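Local coordinates for 8-demethyl-8-aminoriboflavin-5'-phosphate synthase (Streptomyces davawensis, PDB 5MLD), which replaces the C-8 methyl group of FMN by an amino group taken from glutamate, giving 8-demethyl-8-aminoriboflavin-5'-phosphate on the way to the antibiotic roseoflavin, at residues Q51-D55 / D56-W60; R68-E71 / W72-L75; H140-G143 / T144-N148; K187-R190 / F191-N195; Y208-L212 / E213-Q217. One frame throughout, in Å; residues are numbered along the deposited sequence.

Interaction 1 of 5, residues Q51-D55 / D56-W60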
# COMPACT_ATOMS: atom_id res chain seq x y z
N GLN A 51 -2.12 -6.57 24.12
CA GLN A 51 -1.55 -5.77 23.04
C GLN A 51 -0.22 -5.13 23.42
O GLN A 51 0.62 -4.89 22.55
CB GLN A 51 -2.55 -4.68 22.64
CG GLN A 51 -2.06 -3.71 21.57
CD GLN A 51 -3.08 -2.61 21.31
OE1 GLN A 51 -3.81 -2.20 22.21
NE2 GLN A 51 -3.16 -2.16 20.07
N GLU A 52 -0.03 -4.81 24.69
CA GLU A 52 1.13 -4.03 25.09
C GLU A 52 2.41 -4.85 24.98
O GLU A 52 2.40 -6.09 25.04
CB GLU A 52 0.97 -3.51 26.52
CG GLU A 52 -0.06 -2.40 26.64
CD GLU A 52 -0.43 -2.09 28.08
OE1 GLU A 52 0.45 -2.17 28.96
OE2 GLU A 52 -1.62 -1.76 28.32
N TYR A 53 3.51 -4.13 24.81
CA TYR A 53 4.82 -4.73 24.58
C TYR A 53 5.74 -4.48 25.77
O TYR A 53 5.80 -3.37 26.32
CB TYR A 53 5.48 -4.15 23.32
CG TYR A 53 6.83 -4.79 23.02
CD1 TYR A 53 8.00 -4.32 23.62
CD2 TYR A 53 6.92 -5.89 22.17
CE1 TYR A 53 9.23 -4.91 23.36
CE2 TYR A 53 8.15 -6.48 21.90
CZ TYR A 53 9.29 -5.99 22.51
OH TYR A 53 10.51 -6.58 22.25
N TRP A 54 6.52 -5.50 26.12
CA TRP A 54 7.61 -5.29 27.06
C TRP A 54 8.75 -6.21 26.68
O TRP A 54 8.52 -7.35 26.26
CB TRP A 54 7.17 -5.55 28.52
CG TRP A 54 8.33 -5.55 29.47
CD1 TRP A 54 8.80 -4.48 30.19
CD2 TRP A 54 9.18 -6.65 29.78
NE1 TRP A 54 9.89 -4.87 30.94
CE2 TRP A 54 10.14 -6.20 30.70
CE3 TRP A 54 9.21 -7.99 29.37
CZ2 TRP A 54 11.13 -7.03 31.22
CZ3 TRP A 54 10.19 -8.81 29.89
CH2 TRP A 54 11.13 -8.33 30.80
N ASP A 55 9.98 -5.70 26.80
CA ASP A 55 11.20 -6.50 26.92
C ASP A 55 12.13 -5.81 27.92
O ASP A 55 11.78 -4.79 28.51
CB ASP A 55 11.88 -6.74 25.55
CG ASP A 55 12.37 -5.47 24.88
OD1 ASP A 55 12.67 -4.47 25.56
OD2 ASP A 55 12.47 -5.48 23.62
N ASP A 56 13.34 -6.36 28.10
CA ASP A 56 14.22 -5.88 29.16
C ASP A 56 14.70 -4.44 28.97
O ASP A 56 15.14 -3.81 29.94
CB ASP A 56 15.42 -6.81 29.30
CG ASP A 56 15.08 -8.09 30.04
OD1 ASP A 56 14.87 -8.00 31.28
OD2 ASP A 56 15.01 -9.16 29.40
N TYR A 57 14.63 -3.90 27.76
CA TYR A 57 14.98 -2.49 27.58
C TYR A 57 13.90 -1.57 28.11
O TYR A 57 14.15 -0.36 28.29
CB TYR A 57 15.21 -2.19 26.10
CG TYR A 57 16.29 -3.03 25.48
CD1 TYR A 57 17.63 -2.71 25.63
CD2 TYR A 57 15.98 -4.15 24.72
CE1 TYR A 57 18.63 -3.48 25.06
CE2 TYR A 57 16.97 -4.92 24.14
CZ TYR A 57 18.30 -4.58 24.31
OH TYR A 57 19.30 -5.35 23.74
N ASP A 58 12.71 -2.08 28.34
CA ASP A 58 11.62 -1.23 28.77
C ASP A 58 11.68 -1.04 30.28
O ASP A 58 12.48 -1.65 30.98
CB ASP A 58 10.29 -1.83 28.33
CG ASP A 58 10.08 -1.75 26.82
OD1 ASP A 58 10.51 -0.75 26.21
OD2 ASP A 58 9.50 -2.69 26.25
N ASP A 59 10.84 -0.12 30.76
CA ASP A 59 10.68 0.07 32.20
C ASP A 59 10.01 -1.15 32.81
O ASP A 59 8.99 -1.65 32.30
CB ASP A 59 9.86 1.32 32.49
CG ASP A 59 9.66 1.54 34.00
OD1 ASP A 59 10.64 1.97 34.65
OD2 ASP A 59 8.55 1.30 34.52
N TRP A 60 10.57 -1.64 33.92
CA TRP A 60 10.16 -2.93 34.45
C TRP A 60 8.73 -2.90 34.96
O TRP A 60 7.92 -3.78 34.64
CB TRP A 60 11.11 -3.40 35.55
CG TRP A 60 10.57 -4.60 36.26
CD1 TRP A 60 9.90 -4.62 37.45
CD2 TRP A 60 10.61 -5.97 35.81
NE1 TRP A 60 9.53 -5.90 37.78
CE2 TRP A 60 9.96 -6.75 36.79
CE3 TRP A 60 11.12 -6.61 34.68
CZ2 TRP A 60 9.82 -8.13 36.68
CZ3 TRP A 60 10.98 -7.98 34.57
CH2 TRP A 60 10.33 -8.72 35.57
O HOH W 1 12.56 -3.75 32.49
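Asp55 and Asp58 close a type I beta turn in the long loop between strand 38-43 and helix 72-81, at the surface of its own chain, where two neighbouring subunits pack against it. Asp58 N donates to Asp55 O at 2.9 Å, the bond that usually closes such a turn, and both carboxylates add to it. Asp55 OD1 takes the amide of Tyr57 at 3.0 Å from above the carboxylate plane, an Asx turn. Its chi1 of 64° holds CG between the backbone N and the carbonyl carbon, curling the group over the turn. In return, Asp58 OD2 accepts Asp55 N at 3.1 Å on its anti side, and it also lies at the edge of the Tyr53 ring, with which its carboxylate is crossed. Tyr53 OH donates to Asp55 OD2 at 2.6 Å.

The two indoles meet beyond the turn. Trp54 CZ2 lies 3.5 Å from Trp60 CZ3, the six-membered rings inclined at 82°, and CD1 of Trp54 rests against CB of Asp58 at 3.6 Å. A water accepts from Trp54 NE1 and donates to Asp58 O at 2.6 Å. Arg67 makes cation-pi contacts with both indoles.

Asp55 OD1 and Asp58 OD2 come within 3.7 Å, yet each acid has an arginine of another subunit as partner: Asp55 pairs with Arg242 of the third subunit, and Asp58 with Arg13 of the second, a residue that positions the donor glutamate. The turn thus presents two fixed carboxylates to neighbouring subunits, and their mutual repulsion is probably relieved by those guanidinium groups.

Interaction 2 of 5, residues R68-E71 / W72-L75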
# COMPACT_ATOMS: atom_id res chain seq x y z
N ARG A 68 1.54 -9.99 31.57
CA ARG A 68 0.55 -10.75 32.31
C ARG A 68 0.19 -12.06 31.60
O ARG A 68 0.44 -12.25 30.41
CB ARG A 68 -0.70 -9.90 32.54
CG ARG A 68 -1.56 -9.72 31.31
CD ARG A 68 -2.59 -8.62 31.53
NE ARG A 68 -3.33 -8.36 30.30
CZ ARG A 68 -4.35 -9.10 29.87
NH1 ARG A 68 -4.75 -10.16 30.55
NH2 ARG A 68 -4.96 -8.79 28.74
N GLU A 69 -0.37 -12.98 32.37
CA GLU A 69 -0.88 -14.23 31.81
C GLU A 69 -2.10 -13.94 30.94
O GLU A 69 -3.08 -13.37 31.43
CB GLU A 69 -1.22 -15.18 32.95
CG GLU A 69 -1.87 -16.48 32.53
CD GLU A 69 -2.25 -17.34 33.73
OE1 GLU A 69 -1.58 -17.24 34.78
OE2 GLU A 69 -3.22 -18.12 33.60
N ASP A 70 -2.06 -14.32 29.67
CA ASP A 70 -3.20 -14.13 28.79
C ASP A 70 -3.40 -15.42 27.99
O ASP A 70 -2.88 -16.49 28.34
CB ASP A 70 -3.00 -12.87 27.92
CG ASP A 70 -1.90 -13.04 26.87
OD1 ASP A 70 -1.20 -14.06 26.88
OD2 ASP A 70 -1.73 -12.13 26.03
N GLU A 71 -4.15 -15.34 26.89
CA GLU A 71 -4.42 -16.51 26.06
C GLU A 71 -3.53 -16.59 24.83
O GLU A 71 -3.80 -17.40 23.94
CB GLU A 71 -5.88 -16.51 25.61
CG GLU A 71 -6.89 -16.64 26.73
CD GLU A 71 -8.30 -16.74 26.19
OE1 GLU A 71 -8.59 -17.72 25.47
OE2 GLU A 71 -9.10 -15.83 26.44
N TRP A 72 -2.50 -15.76 24.74
CA TRP A 72 -1.62 -15.84 23.58
C TRP A 72 -0.86 -17.16 23.47
O TRP A 72 -0.79 -17.70 22.35
CB TRP A 72 -0.65 -14.65 23.57
CG TRP A 72 0.35 -14.73 22.45
CD1 TRP A 72 1.71 -14.79 22.58
CD2 TRP A 72 0.08 -14.77 21.04
NE1 TRP A 72 2.30 -14.85 21.34
CE2 TRP A 72 1.32 -14.84 20.38
CE3 TRP A 72 -1.09 -14.75 20.28
CZ2 TRP A 72 1.43 -14.90 19.00
CZ3 TRP A 72 -0.98 -14.81 18.89
CH2 TRP A 72 0.28 -14.88 18.27
N PRO A 73 -0.28 -17.73 24.54
CA PRO A 73 0.40 -19.03 24.37
C PRO A 73 -0.51 -20.09 23.76
O PRO A 73 -0.08 -20.84 22.86
CB PRO A 73 0.82 -19.39 25.80
CG PRO A 73 1.04 -18.06 26.45
CD PRO A 73 -0.05 -17.17 25.89
N TRP A 74 -1.76 -20.16 24.22
CA TRP A 74 -2.74 -21.08 23.63
C TRP A 74 -2.90 -20.84 22.13
O TRP A 74 -2.84 -21.79 21.33
CB TRP A 74 -4.07 -20.92 24.35
CG TRP A 74 -5.25 -21.56 23.69
CD1 TRP A 74 -5.63 -22.86 23.78
CD2 TRP A 74 -6.22 -20.91 22.84
NE1 TRP A 74 -6.77 -23.07 23.04
CE2 TRP A 74 -7.15 -21.89 22.45
CE3 TRP A 74 -6.38 -19.61 22.37
CZ2 TRP A 74 -8.23 -21.61 21.61
CZ3 TRP A 74 -7.46 -19.33 21.54
CH2 TRP A 74 -8.37 -20.33 21.17
N LEU A 75 -3.08 -19.58 21.72
CA LEU A 75 -3.28 -19.30 20.29
C LEU A 75 -1.99 -19.52 19.50
O LEU A 75 -2.04 -20.05 18.38
CB LEU A 75 -3.79 -17.87 20.09
CG LEU A 75 -4.08 -17.42 18.65
CD1 LEU A 75 -4.97 -18.41 17.91
CD2 LEU A 75 -4.71 -16.01 18.62
O HOH W 2 -2.55 -19.16 26.99
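Asp70 and Glu71 start helix 72-81, in contact with its first turn, Trp72 to Leu75. Two direct hydrogen bonds join the segments. Asp70 OD1 accepts the amide of Trp72 at 3.0 Å, an Asx turn, with the donor almost overhead, 75° out of the carboxylate plane. The rotation at chi1 explains the reach: at 70° it tucks the carboxylate over the main chain, facing the amide two residues on. One position later Glu71, the N-cap, gives its carbonyl to the first helical bond, Leu75 N to Glu71 O at 3.2 Å.

A water makes a third link. It donates to Asp70 O at 3.0 Å and accepts from Trp74 N, also at 3.0 Å, serving an amide at the helix start, where the first N-H groups have no carbonyl of a preceding turn to bond to.

The remaining contacts are of van der Waals type. The Asp70 carboxylate runs beside Trp72 and points the same way, OD1 lying 3.4 Å from Trp72 CB; the same oxygen is 3.5 Å from Pro73 CD. Proline has no amide hydrogen to offer and suits this first turn. Trp74 brings the edge of its indole to Glu71 O, in the ring plane, CE3 being 3.7 Å away.

The other carboxylate oxygens turn back to an earlier part of the same loop: Asp70 OD2 takes Glu50 N, and Glu71 is held by His47 and by the amide of Asp48. On the inner side, Trp72 and Leu75 pack on Ile103 of helix 98-107, where Lys106 makes a cation-pi contact with Trp72, while Trp74 meets the His47 ring.

Interaction 3 of 5, residues H140-G143 / T144-N148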
# COMPACT_ATOMS: atom_id res chain seq x y z
N HIS A 140 -4.90 -4.59 -1.66
CA HIS A 140 -3.94 -3.89 -0.81
C HIS A 140 -3.69 -4.66 0.49
O HIS A 140 -2.54 -4.87 0.89
CB HIS A 140 -4.47 -2.47 -0.52
CG HIS A 140 -3.53 -1.62 0.27
ND1 HIS A 140 -3.95 -0.49 0.94
CD2 HIS A 140 -2.20 -1.71 0.49
CE1 HIS A 140 -2.91 0.07 1.55
NE2 HIS A 140 -1.84 -0.65 1.28
N VAL A 141 -4.76 -5.11 1.14
CA VAL A 141 -4.59 -5.89 2.36
C VAL A 141 -3.88 -7.20 2.08
O VAL A 141 -3.00 -7.62 2.84
CB VAL A 141 -5.96 -6.12 3.04
CG1 VAL A 141 -5.81 -7.04 4.22
CG2 VAL A 141 -6.56 -4.80 3.49
N ALA A 142 -4.25 -7.86 0.98
CA ALA A 142 -3.61 -9.12 0.63
C ALA A 142 -2.12 -8.93 0.45
O ALA A 142 -1.32 -9.72 0.96
CB ALA A 142 -4.24 -9.72 -0.63
N GLY A 143 -1.72 -7.87 -0.24
CA GLY A 143 -0.30 -7.62 -0.41
C GLY A 143 0.41 -7.45 0.92
O GLY A 143 1.45 -8.07 1.17
N THR A 144 -0.17 -6.64 1.80
CA THR A 144 0.48 -6.37 3.09
C THR A 144 0.52 -7.61 3.97
O THR A 144 1.58 -7.96 4.53
CB THR A 144 -0.25 -5.22 3.80
OG1 THR A 144 -0.17 -4.04 2.98
CG2 THR A 144 0.41 -4.92 5.11
N VAL A 145 -0.60 -8.31 4.10
CA VAL A 145 -0.65 -9.45 5.02
C VAL A 145 0.17 -10.62 4.49
O VAL A 145 0.93 -11.25 5.24
CB VAL A 145 -2.11 -9.87 5.28
CG1 VAL A 145 -2.16 -11.16 6.07
CG2 VAL A 145 -2.87 -8.75 5.99
N LEU A 146 0.02 -10.95 3.21
CA LEU A 146 0.73 -12.12 2.69
C LEU A 146 2.23 -11.87 2.62
O LEU A 146 3.02 -12.81 2.84
CB LEU A 146 0.16 -12.52 1.32
CG LEU A 146 -1.23 -13.15 1.42
CD1 LEU A 146 -1.89 -13.24 0.06
CD2 LEU A 146 -1.16 -14.54 2.12
N ASN A 147 2.64 -10.63 2.34
CA ASN A 147 4.05 -10.28 2.44
C ASN A 147 4.58 -10.53 3.85
O ASN A 147 5.65 -11.12 4.02
CB ASN A 147 4.27 -8.81 2.05
CG ASN A 147 5.74 -8.38 2.20
OD1 ASN A 147 6.13 -7.68 3.15
ND2 ASN A 147 6.57 -8.85 1.30
N ASN A 148 3.86 -10.07 4.87
CA ASN A 148 4.34 -10.27 6.24
C ASN A 148 4.41 -11.75 6.60
O ASN A 148 5.37 -12.18 7.25
CB ASN A 148 3.46 -9.55 7.25
CG ASN A 148 3.99 -9.72 8.66
OD1 ASN A 148 4.94 -9.05 9.06
ND2 ASN A 148 3.41 -10.65 9.42
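His140 and Thr144 lie one turn apart on helix 138-152, the crossover helix between strands 125-132 and 154-155. Their side chains run alongside each other in the same direction: Thr144 OG1 is 4.0 Å from His140 CD2, approaching the imidazole obliquely. The threonine hydroxyl stands beside its own amide (chi1 -61°), which brings it back over the preceding turn to within 3.3 Å of His140 O, a weak contact beside the backbone hydrogen bond from Thr144 N to the same oxygen.

The next bonds follow the regular i to i+4 pattern. The straightest, at 172°, is Val145 N to Val141 O, 2.8 Å long; Leu146 N binds Ala142 O at 2.9 Å, and Asn147 N binds Gly143 O at 3.1 Å.

In this flavodoxin-like beta-alpha-beta unit one side of the helix covers the sheet. Val141 CG1 meets Val145 CG2 at 3.8 Å, and with Ala142 the two valines pack on Leu129 and Met131 of strand 125-132. Ala142 CB and Leu146 CD1 touch more loosely, at 4.3 Å.

Another side belongs to the tetramer. His140 ND1 is hydrogen-bonded to OD1 of the FMN-binding residue Asn94, its NE2 is hydrogen-bonded to NE2 of His140 of the second subunit, and its ring stacks on His140 of the third. Ala142 packs on Asn147 of the fourth subunit, and Asn147 on Ala142 of that subunit.

Interaction 4 of 5, residues K187-R190 / F191-N195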
# COMPACT_ATOMS: atom_id res chain seq x y z
N LYS A 187 -16.01 -18.45 -6.54
CA LYS A 187 -14.98 -19.15 -7.30
C LYS A 187 -13.60 -18.88 -6.71
O LYS A 187 -12.77 -19.79 -6.64
CB LYS A 187 -15.06 -18.79 -8.79
CG LYS A 187 -14.09 -17.75 -9.34
CD LYS A 187 -14.37 -17.52 -10.83
CE LYS A 187 -13.67 -16.29 -11.37
NZ LYS A 187 -14.15 -15.96 -12.75
N LEU A 188 -13.34 -17.65 -6.21
CA LEU A 188 -12.05 -17.40 -5.57
C LEU A 188 -11.85 -18.26 -4.32
O LEU A 188 -10.74 -18.75 -4.07
CB LEU A 188 -11.90 -15.91 -5.22
CG LEU A 188 -11.76 -14.96 -6.42
CD1 LEU A 188 -11.34 -13.59 -5.92
CD2 LEU A 188 -10.78 -15.46 -7.48
N ILE A 189 -12.88 -18.42 -3.50
CA ILE A 189 -12.74 -19.26 -2.31
C ILE A 189 -12.33 -20.67 -2.71
O ILE A 189 -11.43 -21.28 -2.11
CB ILE A 189 -14.04 -19.26 -1.48
CG1 ILE A 189 -14.26 -17.88 -0.84
CG2 ILE A 189 -13.98 -20.31 -0.39
CD1 ILE A 189 -15.61 -17.76 -0.13
N ARG A 190 -12.95 -21.19 -3.77
CA ARG A 190 -12.63 -22.55 -4.23
C ARG A 190 -11.20 -22.65 -4.75
O ARG A 190 -10.50 -23.64 -4.45
CB ARG A 190 -13.63 -22.99 -5.29
CG ARG A 190 -15.03 -23.27 -4.72
CD ARG A 190 -16.06 -23.64 -5.81
NE ARG A 190 -17.35 -24.04 -5.23
CZ ARG A 190 -17.63 -25.26 -4.79
NH1 ARG A 190 -16.73 -26.24 -4.89
NH2 ARG A 190 -18.83 -25.52 -4.28
N PHE A 191 -10.74 -21.66 -5.53
CA PHE A 191 -9.34 -21.60 -5.95
C PHE A 191 -8.43 -21.68 -4.73
O PHE A 191 -7.47 -22.46 -4.68
CB PHE A 191 -9.04 -20.29 -6.70
CG PHE A 191 -9.69 -20.14 -8.06
CD1 PHE A 191 -10.49 -21.12 -8.62
CD2 PHE A 191 -9.47 -18.97 -8.78
CE1 PHE A 191 -11.07 -20.94 -9.86
CE2 PHE A 191 -10.04 -18.78 -10.04
CZ PHE A 191 -10.84 -19.76 -10.58
N MET A 192 -8.70 -20.83 -3.74
CA MET A 192 -7.81 -20.71 -2.60
C MET A 192 -7.72 -22.01 -1.84
O MET A 192 -6.63 -22.43 -1.45
CB MET A 192 -8.30 -19.58 -1.69
CG MET A 192 -7.38 -19.26 -0.54
SD MET A 192 -7.66 -20.28 0.91
CE MET A 192 -9.42 -20.12 1.18
N VAL A 193 -8.86 -22.67 -1.59
CA VAL A 193 -8.85 -23.92 -0.84
C VAL A 193 -8.09 -25.00 -1.61
O VAL A 193 -7.26 -25.74 -1.05
CB VAL A 193 -10.28 -24.37 -0.51
CG1 VAL A 193 -10.28 -25.80 0.07
CG2 VAL A 193 -10.88 -23.38 0.47
N ALA A 194 -8.39 -25.13 -2.91
CA ALA A 194 -7.72 -26.16 -3.71
C ALA A 194 -6.21 -25.95 -3.71
O ALA A 194 -5.44 -26.91 -3.55
CB ALA A 194 -8.27 -26.15 -5.13
N ASN A 195 -5.77 -24.70 -3.88
CA ASN A 195 -4.34 -24.45 -4.05
C ASN A 195 -3.58 -24.47 -2.72
O ASN A 195 -2.48 -25.04 -2.65
CB ASN A 195 -4.12 -23.10 -4.75
CG ASN A 195 -4.51 -23.12 -6.22
OD1 ASN A 195 -4.73 -24.17 -6.81
ND2 ASN A 195 -4.57 -21.94 -6.82
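Phe191 folds back over Lys187, one turn earlier on helix 183-205, and the ring packs against that residue's carbonyl and its side chain.

Four backbone hydrogen bonds of the i to i+4 kind bind the turns: Phe191 N to Lys187 O at 3.0 Å with an N-H...O angle of 170°, Met192 N to Leu188 O at 2.9 Å, and Val193 N to Ile189 O and Ala194 N to Arg190 O, both of similar length.

The carbonyl-ring contact is more individual. Lys187 O lies above one face of the phenyl ring, displaced toward its rim and 3.3 Å from Phe191 CD1. This follows from the torsions: chi1 of -68° sets the ring beside its own backbone N, and chi2 of -1° turns a face to that carbonyl.

Apolar contacts complete the turn. The extended Lys187 chain runs alongside the ring in the same direction, CG at 4.0 Å from Phe191 CZ, whereas Leu188 CD2 touches Phe191 CD2 obliquely at 4.0 Å. On the other side Ile189 CG2 and Val193 CG2 are 4.4 Å apart.

Charged ends reach other chains. Lys187 NZ donates to carbonyls of Thr235 and Ala237 of the second subunit, Arg190 NE pairs with Glu222 of the fourth, and Phe191 packs on Cys215 of that same subunit.

Ile189 and Met192 rest on Leu130 of strand 125-132, and Val193 on helix 20-34. This is the arrangement of a helix layered on the parallel sheet of a flavodoxin-like fold, here with its outer side used for oligomer packing.

Interaction 5 of 5, residues Y208-L212 / E213-Q217; sequences YTTDL and EACAQ
The chi1 of Asp211, -179°, places CG opposite its own amide nitrogen and beside the carbonyl carbon, swinging the carboxylate over the first turn of helix 212-220 and into contact with Ala214. OD1 accepts Ala214 N at 2.9 Å (N-H...O angle 159°), the capping bond of an N-cap aspartate. The amide meets the oxygen from well above the carboxylate plane, 66° out of it, and Asp211 CG lies 3.6 Å from Ala214 CB.

Glu213 adopts the same first rotation, and its chain runs on extended. A water joins the two acids, donating to Asp211 OD2 at 2.6 Å and to Glu213 OE1 at 3.1 Å. The latter oxygen also forms a salt bridge with Lys118.

Backbone bonds continue the helix start: Cys215 N reaches Asp211 O at 3.0 Å, and Ala216 N reaches Leu212 O at 2.9 Å. Ahead of the cap, Thr210 CG2 touches Cys215 SG at 4.0 Å, while the threonine hydroxyl is bonded to Asn195 of the fourth subunit. Leu212 packs on Phe191 of that subunit.

With its side chain on Ala214 N and its carbonyl on Cys215 N, Asp211 satisfies two amides of the first turn. Its negative charge would probably interact favourably with the positive end of the helix dipole, and the water-mediated link, together with Lys118, probably eases the repulsion between the two acids.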
# COMPACT_ATOMS: atom_id res chain seq x y z
N TYR A 208 11.21 -27.35 2.58
CA TYR A 208 12.44 -26.62 2.29
C TYR A 208 13.56 -27.22 3.12
O TYR A 208 13.36 -27.56 4.29
CB TYR A 208 12.28 -25.12 2.59
CG TYR A 208 11.24 -24.43 1.75
CD1 TYR A 208 11.52 -24.01 0.45
CD2 TYR A 208 9.95 -24.20 2.24
CE1 TYR A 208 10.55 -23.39 -0.34
CE2 TYR A 208 8.99 -23.59 1.47
CZ TYR A 208 9.28 -23.18 0.19
OH TYR A 208 8.31 -22.58 -0.57
N THR A 209 14.73 -27.39 2.50
CA THR A 209 15.93 -27.84 3.20
C THR A 209 16.91 -26.70 3.44
O THR A 209 18.01 -26.93 3.94
CB THR A 209 16.64 -28.96 2.42
OG1 THR A 209 16.98 -28.50 1.11
CG2 THR A 209 15.75 -30.19 2.33
N THR A 210 16.52 -25.48 3.09
CA THR A 210 17.37 -24.31 3.25
C THR A 210 17.86 -24.19 4.68
O THR A 210 17.07 -24.30 5.63
CB THR A 210 16.59 -23.04 2.88
OG1 THR A 210 16.00 -23.20 1.59
CG2 THR A 210 17.53 -21.82 2.88
N ASP A 211 19.17 -23.98 4.84
CA ASP A 211 19.81 -23.74 6.13
C ASP A 211 20.05 -22.23 6.22
O ASP A 211 21.01 -21.71 5.65
CB ASP A 211 21.10 -24.55 6.21
CG ASP A 211 21.84 -24.38 7.54
OD1 ASP A 211 21.67 -23.35 8.23
OD2 ASP A 211 22.63 -25.29 7.87
N LEU A 212 19.17 -21.53 6.94
CA LEU A 212 19.30 -20.07 7.02
C LEU A 212 20.56 -19.66 7.78
O LEU A 212 21.09 -18.57 7.55
CB LEU A 212 18.07 -19.46 7.69
CG LEU A 212 16.73 -19.88 7.09
CD1 LEU A 212 15.58 -19.22 7.86
CD2 LEU A 212 16.65 -19.52 5.62
N GLU A 213 21.01 -20.50 8.71
CA GLU A 213 22.25 -20.20 9.42
C GLU A 213 23.44 -20.21 8.47
O GLU A 213 24.30 -19.33 8.53
CB GLU A 213 22.44 -21.21 10.55
CG GLU A 213 23.66 -20.97 11.41
CD GLU A 213 23.73 -21.95 12.56
OE1 GLU A 213 24.11 -23.12 12.33
OE2 GLU A 213 23.36 -21.55 13.69
N ALA A 214 23.48 -21.20 7.58
CA ALA A 214 24.56 -21.28 6.59
C ALA A 214 24.48 -20.13 5.59
O ALA A 214 25.50 -19.51 5.26
CB ALA A 214 24.51 -22.63 5.88
N CYS A 215 23.27 -19.81 5.11
CA CYS A 215 23.11 -18.64 4.25
C CYS A 215 23.65 -17.40 4.94
O CYS A 215 24.33 -16.59 4.31
CB CYS A 215 21.63 -18.44 3.88
SG CYS A 215 20.95 -19.68 2.76
N ALA A 216 23.38 -17.26 6.24
CA ALA A 216 23.82 -16.08 6.97
C ALA A 216 25.33 -16.06 7.16
O ALA A 216 25.95 -15.00 7.13
CB ALA A 216 23.12 -16.02 8.33
N GLN A 217 25.93 -17.23 7.38
CA GLN A 217 27.38 -17.28 7.53
C GLN A 217 28.07 -16.94 6.23
O GLN A 217 29.03 -16.16 6.22
CB GLN A 217 27.80 -18.65 8.05
CG GLN A 217 27.67 -18.74 9.56
CD GLN A 217 27.80 -20.15 10.07
OE1 GLN A 217 28.20 -21.06 9.34
NE2 GLN A 217 27.46 -20.35 11.34
O HOH W 3 24.35 -24.61 9.67

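In the fold
From the N terminus the five contacts follow in series; none encloses or crosses another, each being closed by neighbouring residues. Interactions 1 and 2 share the long connection from strand 38-43 to helix 72-81: the first shapes a turn within it, the second ends it at the helix start, their centres about 16 Å apart. Interaction 3 lies in the crossover helix 138-152, near the centre of the chain and the tetramer interface. Interactions 4 and 5 belong to consecutive helices, 183-205 and 212-220, yet their centres stand about 32 Å apart. They come together between chains, where helix 183-205 of one subunit meets the start of helix 212-220 of another.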